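Local coordinates for YopX protein (Bacillus subtilis, PDB 2I2L) that is of unknown function but is encoded within the SPbeta prophage and forms a homodimer built almost entirely of beta strands and loops, at residues 4-9 and 120-125; 14-19 and 64-69; 29-34 and 52-57. All blocks are in the same frame, centred on the assembly; numbering follows the deposited sequence.

Contact 1 of 3, residues 4-9 and 120-125; sequences AYRVWD and IGDVYQ
R6 and W8, alternate residues of strand 5-8, turn toward the end of strand 115-122 and the loop that follows it. The arginine chain bends at chi2 and chi3, bringing R6 NH2 to 4.1 Å from OD2 of D122. The oxygen sits over one face of the guanidinium, out of its plane, so the pair is one of nearby opposite charges, not a salt bridge; the directed bond of NE goes to Y15 OH. The aspartate suits its place for another reason: D122 OD1 accepts a hydrogen bond from the backbone N of Q125 at 2.7 Å, an Asx motif that shapes the turn carrying Y124 and Q125. W8 has CG anti to its backbone N (chi1 177°), which carries the indole, wide enough to meet Y124 and Q125 together, out over that loop. The CB of Y124 lies 3.6 Å from the centroid of the W8 five-membered ring and 5° off its normal, a CH-pi contact. The two aromatic planes meet obliquely at 35°. Farther out, Q125 CG reaches W8 CZ3 at 3.3 Å. Strand 5-8 runs antiparallel between strands 13-15 and 53-60, and Y124 also packs on A53 and M55 of the latter.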
loop_
_atom_site.group_PDB
_atom_site.type_symbol
_atom_site.label_atom_id
_atom_site.label_comp_id
_atom_site.label_asym_id
_atom_site.label_seq_id
_atom_site.Cartn_x
_atom_site.Cartn_y
_atom_site.Cartn_z
ATOM N N ALA B 4 -7.843 -2.510 3.606
ATOM C CA ALA B 4 -8.450 -3.087 2.401
ATOM C C ALA B 4 -7.494 -3.945 1.575
ATOM O O ALA B 4 -6.359 -3.551 1.282
ATOM C CB ALA B 4 -9.037 -1.984 1.518
ATOM N N TYR B 5 -7.970 -5.131 1.215
ATOM C CA TYR B 5 -7.206 -6.053 0.388
ATOM C C TYR B 5 -8.199 -7.032 -0.227
ATOM O O TYR B 5 -9.371 -7.081 0.172
ATOM C CB TYR B 5 -6.159 -6.822 1.216
ATOM C CG TYR B 5 -6.741 -7.898 2.095
ATOM C CD1 TYR B 5 -7.142 -7.614 3.389
ATOM C CD2 TYR B 5 -6.987 -9.180 1.590
ATOM C CE1 TYR B 5 -7.790 -8.570 4.168
ATOM C CE2 TYR B 5 -7.635 -10.140 2.349
ATOM C CZ TYR B 5 -8.041 -9.828 3.642
ATOM O OH TYR B 5 -8.746 -10.742 4.403
ATOM N N ARG B 6 -7.720 -7.785 -1.211
ATOM C CA ARG B 6 -8.505 -8.811 -1.894
ATOM C C ARG B 6 -7.515 -9.895 -2.322
ATOM O O ARG B 6 -6.373 -9.599 -2.673
ATOM C CB ARG B 6 -9.228 -8.237 -3.131
ATOM C CG ARG B 6 -8.356 -7.342 -3.995
ATOM C CD ARG B 6 -8.476 -7.623 -5.488
ATOM N NE ARG B 6 -9.412 -6.740 -6.182
ATOM C CZ ARG B 6 -9.125 -6.087 -7.310
ATOM N NH1 ARG B 6 -7.927 -6.209 -7.882
ATOM N NH2 ARG B 6 -10.037 -5.301 -7.870
ATOM N N VAL B 7 -7.931 -11.151 -2.253
ATOM C CA VAL B 7 -7.056 -12.231 -2.681
ATOM C C VAL B 7 -7.737 -13.085 -3.723
ATOM O O VAL B 7 -8.917 -13.425 -3.609
ATOM C CB VAL B 7 -6.629 -13.156 -1.524
ATOM C CG1 VAL B 7 -5.707 -12.430 -0.580
ATOM C CG2 VAL B 7 -7.839 -13.649 -0.798
ATOM N N TRP B 8 -6.975 -13.397 -4.761
ATOM C CA TRP B 8 -7.434 -14.252 -5.839
ATOM C C TRP B 8 -6.867 -15.605 -5.418
ATOM O O TRP B 8 -5.651 -15.741 -5.261
ATOM C CB TRP B 8 -6.805 -13.797 -7.150
ATOM C CG TRP B 8 -7.155 -14.638 -8.330
ATOM C CD1 TRP B 8 -6.285 -15.315 -9.138
ATOM C CD2 TRP B 8 -8.453 -14.819 -8.903
ATOM N NE1 TRP B 8 -6.958 -15.896 -10.187
ATOM C CE2 TRP B 8 -8.295 -15.606 -10.069
ATOM C CE3 TRP B 8 -9.743 -14.386 -8.550
ATOM C CZ2 TRP B 8 -9.365 -15.970 -10.883
ATOM C CZ3 TRP B 8 -10.815 -14.753 -9.367
ATOM C CH2 TRP B 8 -10.614 -15.534 -10.519
ATOM N N ASP B 9 -7.737 -16.589 -5.201
ATOM C CA ASP B 9 -7.291 -17.908 -4.770
ATOM C C ASP B 9 -7.137 -18.867 -5.939
ATOM O O ASP B 9 -6.969 -20.068 -5.730
ATOM C CB ASP B 9 -8.283 -18.508 -3.788
ATOM C CG ASP B 9 -9.591 -18.872 -4.443
ATOM O OD1 ASP B 9 -10.442 -19.494 -3.776
ATOM O OD2 ASP B 9 -9.768 -18.534 -5.633
ATOM N N ILE B 120 -13.498 -1.352 -14.197
ATOM C CA ILE B 120 -14.408 -2.207 -14.960
ATOM C C ILE B 120 -14.055 -3.672 -14.776
ATOM O O ILE B 120 -14.714 -4.553 -15.330
ATOM C CB ILE B 120 -14.383 -1.896 -16.482
ATOM C CG1 ILE B 120 -12.938 -1.861 -16.984
ATOM C CG2 ILE B 120 -15.117 -0.592 -16.764
ATOM C CD1 ILE B 120 -12.802 -1.659 -18.475
ATOM N N GLY B 121 -13.010 -3.931 -13.997
ATOM C CA GLY B 121 -12.601 -5.302 -13.749
ATOM C C GLY B 121 -11.166 -5.380 -13.276
ATOM O O GLY B 121 -10.568 -4.358 -12.944
ATOM N N ASP B 122 -10.615 -6.592 -13.234
ATOM C CA ASP B 122 -9.230 -6.795 -12.813
ATOM C C ASP B 122 -8.509 -7.778 -13.721
ATOM O O ASP B 122 -9.125 -8.470 -14.529
ATOM C CB ASP B 122 -9.173 -7.278 -11.365
ATOM C CG ASP B 122 -10.060 -8.473 -11.114
ATOM O OD1 ASP B 122 -9.688 -9.597 -11.514
ATOM O OD2 ASP B 122 -11.137 -8.278 -10.516
ATOM N N VAL B 123 -7.193 -7.822 -13.581
ATOM C CA VAL B 123 -6.361 -8.694 -14.391
ATOM C C VAL B 123 -6.668 -10.173 -14.204
ATOM O O VAL B 123 -6.435 -10.979 -15.112
ATOM C CB VAL B 123 -4.896 -8.431 -14.084
ATOM N N TYR B 124 -7.197 -10.544 -13.039
ATOM C CA TYR B 124 -7.483 -11.955 -12.797
ATOM C C TYR B 124 -8.823 -12.480 -13.305
ATOM O O TYR B 124 -8.900 -13.599 -13.808
ATOM C CB TYR B 124 -7.300 -12.287 -11.312
ATOM C CG TYR B 124 -5.863 -12.113 -10.860
ATOM C CD1 TYR B 124 -5.430 -10.914 -10.299
ATOM C CD2 TYR B 124 -4.924 -13.119 -11.052
ATOM C CE1 TYR B 124 -4.105 -10.716 -9.946
ATOM C CE2 TYR B 124 -3.593 -12.931 -10.706
ATOM C CZ TYR B 124 -3.192 -11.724 -10.154
ATOM O OH TYR B 124 -1.873 -11.510 -9.842
ATOM N N GLN B 125 -9.878 -11.688 -13.197
ATOM C CA GLN B 125 -11.178 -12.149 -13.669
ATOM C C GLN B 125 -11.540 -11.609 -15.048
ATOM O O GLN B 125 -12.545 -12.010 -15.635
ATOM C CB GLN B 125 -12.262 -11.764 -12.664
ATOM C CG GLN B 125 -12.076 -12.423 -11.320
ATOM C CD GLN B 125 -13.208 -12.133 -10.368
ATOM O OE1 GLN B 125 -13.408 -10.991 -9.943
ATOM N NE2 GLN B 125 -13.966 -13.172 -10.023
#

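Contact 2 of 3, residues 14-19 and 64-69; sequences HYWDDE and FIYDRS
Y66 presents one ring face to Y15 and its hydroxyl to W16. Over the face comes CE1 of Y15, which is 3.4 Å from CE2 of Y66 and displaced toward the ring's rim. The two tyrosine planes are inclined obliquely, at 56°. The hydroxyl of Y66 lies at the edge of the W16 indole, in its plane, and takes a weak hydrogen bond from NE1 of W16 (3.0 Å, 123° at the hydrogen). Tyrosine suits this position because its ring packs while its end remains polar. The hydroxyl of Y15 finds its partner in R6 NE. W16 places its CG between the backbone N and the carbonyl carbon (chi1 64°), swinging the indole toward Y66; the same tryptophan packs on G29 of the second subunit. At the edge of the Y66 ring, R68 folds back so that its NH1 makes a weak hydrogen bond to F64 O. Residues 15-18 form a type I beta turn, and the D18 carboxylate accepts a hydrogen bond from Y15 N. The arrangement is aromatic packing across an antiparallel four-stranded sheet, linking Y15 and the turn that follows strand 13-15 with Y66, just past strand 63-65.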
loop_
_atom_site.group_PDB
_atom_site.type_symbol
_atom_site.label_atom_id
_atom_site.label_comp_id
_atom_site.label_asym_id
_atom_site.label_seq_id
_atom_site.Cartn_x
_atom_site.Cartn_y
_atom_site.Cartn_z
ATOM N N HIS B 14 -11.609 -12.842 -3.386
ATOM C CA HIS B 14 -12.048 -12.665 -2.002
ATOM C C HIS B 14 -11.748 -11.250 -1.511
ATOM O O HIS B 14 -10.612 -10.780 -1.610
ATOM C CB HIS B 14 -11.337 -13.654 -1.079
ATOM C CG HIS B 14 -11.608 -15.094 -1.400
ATOM N ND1 HIS B 14 -12.681 -15.779 -0.885
ATOM C CD2 HIS B 14 -10.948 -15.960 -2.209
ATOM C CE1 HIS B 14 -12.679 -17.017 -1.363
ATOM N NE2 HIS B 14 -11.642 -17.147 -2.165
ATOM N N TYR B 15 -12.762 -10.569 -0.986
ATOM C CA TYR B 15 -12.574 -9.225 -0.455
ATOM C C TYR B 15 -12.558 -9.261 1.073
ATOM O O TYR B 15 -13.276 -10.050 1.695
ATOM C CB TYR B 15 -13.654 -8.291 -0.977
ATOM C CG TYR B 15 -13.329 -7.757 -2.351
ATOM C CD1 TYR B 15 -12.271 -6.864 -2.538
ATOM C CD2 TYR B 15 -14.053 -8.166 -3.475
ATOM C CE1 TYR B 15 -11.938 -6.391 -3.807
ATOM C CE2 TYR B 15 -13.728 -7.701 -4.753
ATOM C CZ TYR B 15 -12.670 -6.814 -4.910
ATOM O OH TYR B 15 -12.325 -6.364 -6.163
ATOM N N TRP B 16 -11.707 -8.416 1.657
ATOM C CA TRP B 16 -11.511 -8.324 3.106
ATOM C C TRP B 16 -12.788 -8.261 3.940
ATOM O O TRP B 16 -12.858 -8.831 5.033
ATOM C CB TRP B 16 -10.640 -7.108 3.435
ATOM C CG TRP B 16 -11.280 -5.813 3.056
ATOM C CD1 TRP B 16 -11.255 -5.210 1.832
ATOM C CD2 TRP B 16 -12.115 -4.999 3.887
ATOM N NE1 TRP B 16 -12.027 -4.075 1.849
ATOM C CE2 TRP B 16 -12.570 -3.921 3.102
ATOM C CE3 TRP B 16 -12.530 -5.079 5.227
ATOM C CZ2 TRP B 16 -13.422 -2.922 3.605
ATOM C CZ3 TRP B 16 -13.381 -4.085 5.731
ATOM C CH2 TRP B 16 -13.815 -3.024 4.919
ATOM N N ASP B 17 -13.796 -7.571 3.424
ATOM C CA ASP B 17 -15.047 -7.440 4.147
ATOM C C ASP B 17 -15.944 -8.691 4.144
ATOM O O ASP B 17 -16.863 -8.778 4.959
ATOM C CB ASP B 17 -15.801 -6.220 3.623
ATOM C CG ASP B 17 -15.837 -6.172 2.121
ATOM O OD1 ASP B 17 -16.700 -6.844 1.516
ATOM O OD2 ASP B 17 -14.985 -5.472 1.541
ATOM N N ASP B 18 -15.685 -9.655 3.257
ATOM C CA ASP B 18 -16.487 -10.886 3.217
ATOM C C ASP B 18 -16.534 -11.546 4.606
ATOM O O ASP B 18 -15.505 -11.674 5.276
ATOM C CB ASP B 18 -15.901 -11.926 2.246
ATOM C CG ASP B 18 -15.739 -11.410 0.826
ATOM O OD1 ASP B 18 -16.658 -10.740 0.305
ATOM O OD2 ASP B 18 -14.686 -11.703 0.221
ATOM N N GLU B 19 -17.712 -12.002 5.022
ATOM C CA GLU B 19 -17.858 -12.635 6.331
ATOM C C GLU B 19 -16.803 -13.699 6.672
ATOM O O GLU B 19 -16.546 -14.620 5.889
ATOM C CB GLU B 19 -19.261 -13.241 6.464
ATOM N N PHE B 64 -12.196 2.778 -2.963
ATOM C CA PHE B 64 -10.997 2.003 -2.656
ATOM C C PHE B 64 -10.606 1.349 -3.980
ATOM O O PHE B 64 -11.464 0.818 -4.680
ATOM C CB PHE B 64 -11.303 0.921 -1.623
ATOM C CG PHE B 64 -10.713 1.192 -0.276
ATOM C CD1 PHE B 64 -11.516 1.193 0.864
ATOM C CD2 PHE B 64 -9.352 1.460 -0.142
ATOM C CE1 PHE B 64 -10.972 1.458 2.120
ATOM C CE2 PHE B 64 -8.798 1.724 1.103
ATOM C CZ PHE B 64 -9.609 1.725 2.242
ATOM N N ILE B 65 -9.329 1.400 -4.337
ATOM C CA ILE B 65 -8.886 0.808 -5.590
ATOM C C ILE B 65 -7.750 -0.173 -5.308
ATOM O O ILE B 65 -6.814 0.149 -4.572
ATOM C CB ILE B 65 -8.438 1.919 -6.593
ATOM C CG1 ILE B 65 -8.771 1.501 -8.027
ATOM C CG2 ILE B 65 -6.955 2.170 -6.485
ATOM C CD1 ILE B 65 -8.649 2.635 -9.052
ATOM N N TYR B 66 -7.854 -1.377 -5.875
ATOM C CA TYR B 66 -6.855 -2.440 -5.700
ATOM C C TYR B 66 -5.974 -2.517 -6.956
ATOM O O TYR B 66 -5.606 -1.480 -7.489
ATOM C CB TYR B 66 -7.576 -3.761 -5.437
ATOM C CG TYR B 66 -8.509 -3.726 -4.231
ATOM C CD1 TYR B 66 -8.069 -4.139 -2.964
ATOM C CD2 TYR B 66 -9.826 -3.285 -4.359
ATOM C CE1 TYR B 66 -8.910 -4.122 -1.860
ATOM C CE2 TYR B 66 -10.681 -3.259 -3.262
ATOM C CZ TYR B 66 -10.219 -3.681 -2.010
ATOM O OH TYR B 66 -11.075 -3.670 -0.922
ATOM N N ASP B 67 -5.633 -3.709 -7.448
ATOM C CA ASP B 67 -4.796 -3.788 -8.657
ATOM C C ASP B 67 -5.532 -4.257 -9.915
ATOM O O ASP B 67 -5.136 -5.227 -10.571
ATOM C CB ASP B 67 -3.599 -4.671 -8.376
ATOM C CG ASP B 67 -2.739 -4.113 -7.263
ATOM O OD1 ASP B 67 -3.266 -4.023 -6.133
ATOM O OD2 ASP B 67 -1.559 -3.755 -7.517
ATOM N N ARG B 68 -6.574 -3.503 -10.267
ATOM C CA ARG B 68 -7.462 -3.801 -11.391
ATOM C C ARG B 68 -7.283 -3.004 -12.691
ATOM O O ARG B 68 -6.332 -2.237 -12.844
ATOM C CB ARG B 68 -8.896 -3.619 -10.909
ATOM C CG ARG B 68 -9.152 -2.221 -10.399
ATOM C CD ARG B 68 -9.400 -2.200 -8.907
ATOM N NE ARG B 68 -10.746 -2.654 -8.564
ATOM C CZ ARG B 68 -11.397 -2.298 -7.456
ATOM N NH1 ARG B 68 -10.829 -1.480 -6.577
ATOM N NH2 ARG B 68 -12.625 -2.757 -7.226
ATOM N N SER B 69 -8.220 -3.210 -13.621
ATOM C CA SER B 69 -8.235 -2.531 -14.926
ATOM C C SER B 69 -9.222 -1.367 -14.867
ATOM O O SER B 69 -10.313 -1.505 -14.323
ATOM C CB SER B 69 -8.686 -3.491 -16.043
ATOM O OG SER B 69 -7.832 -4.616 -16.175
#

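Contact 3 of 3, residues 29-34 and 52-57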
loop_
_atom_site.group_PDB
_atom_site.type_symbol
_atom_site.label_atom_id
_atom_site.label_comp_id
_atom_site.label_asym_id
_atom_site.label_seq_id
_atom_site.Cartn_x
_atom_site.Cartn_y
_atom_site.Cartn_z
ATOM N N GLY B 29 7.228 -13.357 5.737
ATOM C CA GLY B 29 6.632 -12.577 4.671
ATOM C C GLY B 29 5.507 -13.284 3.958
ATOM O O GLY B 29 4.866 -12.692 3.094
ATOM N N ASP B 30 5.267 -14.545 4.300
ATOM C CA ASP B 30 4.181 -15.283 3.665
ATOM C C ASP B 30 2.857 -14.798 4.216
ATOM O O ASP B 30 2.800 -14.190 5.289
ATOM C CB ASP B 30 4.286 -16.781 3.945
ATOM C CG ASP B 30 5.548 -17.393 3.389
ATOM O OD1 ASP B 30 6.292 -16.677 2.671
ATOM O OD2 ASP B 30 5.787 -18.594 3.675
ATOM N N TRP B 31 1.791 -15.069 3.478
ATOM C CA TRP B 31 0.466 -14.688 3.918
ATOM C C TRP B 31 -0.461 -15.871 3.735
ATOM O O TRP B 31 -0.150 -16.804 2.994
ATOM C CB TRP B 31 -0.050 -13.480 3.136
ATOM C CG TRP B 31 -0.135 -13.676 1.658
ATOM C CD1 TRP B 31 0.711 -13.175 0.723
ATOM C CD2 TRP B 31 -1.168 -14.358 0.941
ATOM N NE1 TRP B 31 0.268 -13.488 -0.532
ATOM C CE2 TRP B 31 -0.884 -14.212 -0.431
ATOM C CE3 TRP B 31 -2.312 -15.077 1.327
ATOM C CZ2 TRP B 31 -1.697 -14.751 -1.429
ATOM C CZ3 TRP B 31 -3.133 -15.620 0.333
ATOM C CH2 TRP B 31 -2.819 -15.452 -1.034
ATOM N N THR B 32 -1.599 -15.838 4.414
ATOM C CA THR B 32 -2.563 -16.925 4.326
ATOM C C THR B 32 -3.974 -16.425 4.543
ATOM O O THR B 32 -4.267 -15.810 5.564
ATOM C CB THR B 32 -2.301 -17.973 5.394
ATOM O OG1 THR B 32 -0.981 -18.505 5.234
ATOM C CG2 THR B 32 -3.337 -19.080 5.299
ATOM N N LEU B 33 -4.857 -16.694 3.597
ATOM C CA LEU B 33 -6.225 -16.262 3.764
ATOM C C LEU B 33 -6.970 -17.319 4.568
ATOM O O LEU B 33 -7.127 -18.445 4.112
ATOM C CB LEU B 33 -6.907 -16.081 2.417
ATOM C CG LEU B 33 -8.339 -15.582 2.591
ATOM C CD1 LEU B 33 -8.325 -14.109 2.983
ATOM C CD2 LEU B 33 -9.117 -15.783 1.300
ATOM N N LYS B 34 -7.407 -16.966 5.774
ATOM C CA LYS B 34 -8.159 -17.894 6.612
ATOM C C LYS B 34 -9.634 -17.497 6.559
ATOM O O LYS B 34 -9.971 -16.402 6.103
ATOM C CB LYS B 34 -7.682 -17.840 8.068
ATOM C CG LYS B 34 -6.213 -18.174 8.294
ATOM C CD LYS B 34 -5.872 -19.577 7.820
ATOM C CE LYS B 34 -4.536 -20.048 8.387
ATOM N NZ LYS B 34 -4.632 -20.375 9.838
ATOM N N ALA B 52 -2.615 -17.916 -6.892
ATOM C CA ALA B 52 -3.246 -16.912 -6.028
ATOM C C ALA B 52 -2.414 -15.646 -5.876
ATOM O O ALA B 52 -1.190 -15.674 -6.016
ATOM C CB ALA B 52 -3.515 -17.519 -4.659
ATOM N N ALA B 53 -3.086 -14.542 -5.575
ATOM C CA ALA B 53 -2.397 -13.268 -5.412
ATOM C C ALA B 53 -3.038 -12.326 -4.385
ATOM O O ALA B 53 -4.268 -12.212 -4.309
ATOM C CB ALA B 53 -2.297 -12.564 -6.768
ATOM N N LEU B 54 -2.188 -11.655 -3.603
ATOM C CA LEU B 54 -2.620 -10.694 -2.587
ATOM C C LEU B 54 -2.555 -9.281 -3.200
ATOM O O LEU B 54 -1.493 -8.836 -3.636
ATOM C CB LEU B 54 -1.687 -10.761 -1.366
ATOM C CG LEU B 54 -2.213 -10.409 0.039
ATOM C CD1 LEU B 54 -1.052 -10.240 0.985
ATOM C CD2 LEU B 54 -3.028 -9.133 0.015
HETATM N N MSE B 55 -3.690 -8.586 -3.236
HETATM C CA MSE B 55 -3.754 -7.222 -3.771
HETATM C C MSE B 55 -4.295 -6.212 -2.742
HETATM O O MSE B 55 -5.426 -6.333 -2.244
HETATM C CB MSE B 55 -4.628 -7.193 -5.013
HETATM C CG MSE B 55 -4.130 -8.084 -6.137
HETATM SE SE MSE B 55 -5.640 -8.721 -7.191
HETATM C CE MSE B 55 -6.218 -10.111 -5.976
ATOM N N TRP B 56 -3.478 -5.213 -2.423
ATOM C CA TRP B 56 -3.885 -4.193 -1.468
ATOM C C TRP B 56 -4.756 -3.118 -2.099
ATOM O O TRP B 56 -4.765 -2.919 -3.324
ATOM C CB TRP B 56 -2.667 -3.518 -0.844
ATOM C CG TRP B 56 -1.801 -4.440 -0.072
ATOM C CD1 TRP B 56 -0.532 -4.810 -0.384
ATOM C CD2 TRP B 56 -2.121 -5.091 1.165
ATOM N NE1 TRP B 56 -0.035 -5.655 0.580
ATOM C CE2 TRP B 56 -0.989 -5.844 1.542
ATOM C CE3 TRP B 56 -3.247 -5.108 1.990
ATOM C CZ2 TRP B 56 -0.950 -6.606 2.715
ATOM C CZ3 TRP B 56 -3.204 -5.867 3.162
ATOM C CH2 TRP B 56 -2.061 -6.605 3.507
ATOM N N GLY B 57 -5.484 -2.414 -1.245
ATOM C CA GLY B 57 -6.329 -1.356 -1.741
ATOM C C GLY B 57 -5.907 -0.016 -1.187
ATOM O O GLY B 57 -5.278 0.056 -0.145
#
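W31 lays one face of its indole over the side chain of L54, part of the packing of a three-stranded antiparallel sheet against a four-stranded one. The tryptophan belongs to strand 31-36, the middle strand of the three-stranded sheet; the leucine lies on strand 53-60 of the four-stranded one. Their CA atoms are 8.2 Å apart, so side chains, not backbone bonds, join the two segments. With CG between the backbone N and the carbonyl carbon (chi1 59°), W31 directs its broad ring at the facing strand, and L54 runs past it in the opposite direction. The CD1 methyl of L54 stands 3.7 Å from the centroid of the W31 five-membered ring, 22° off its normal, making a CH-pi contact. L54 CB supports the same face nearer the rim, coming 3.5 Å from NE1 of W31. A branched aliphatic chain suits this place, because it meets a flat aromatic surface with several carbons at once.

Two residues before the leucine, A52 offers a methyl group: its CB meets the edge of the indole, 4.2 Å from CH2 of W31. A53 contributes main chain, its carbonyl carbon lying 4.1 Å from CZ2 of W31, while its CB points away and packs on Y124. On the first strand, L33 packs on Y5 and V7 of strand 5-8, extending the apolar interface between the sheets.

The contact also stands close to the dimer interface. NE1 of W56 donates to the carbonyl O of N2 of the second subunit, and the W56 ring meets W56 of that subunit with planes at about 45°. L54 touches two tryptophans, W31 and W56, of its own chain: while CD1 faces W31, its CD2 methyl sits 4.1 Å above the centre of the W56 ring.

From the N terminus, residues 4-9 open the longest loop, which contact 1 closes only when the chain reaches 120-125. Residues 14-19 then open a second, closed by contact 2 at 64-69, and residues 29-34 a third, closed by contact 3 at 52-57. The three loops are concentric and none cross. Contact 3 brings the three-stranded sheet against the four-stranded one, contact 2 links the outer parts of the latter and reaches the start of strand 68-74, and contact 1 joins the four-stranded sheet to the last part of strand 115-122, at the edge of the five-stranded sheet, and the loop after it. The four-stranded sheet takes part in all three.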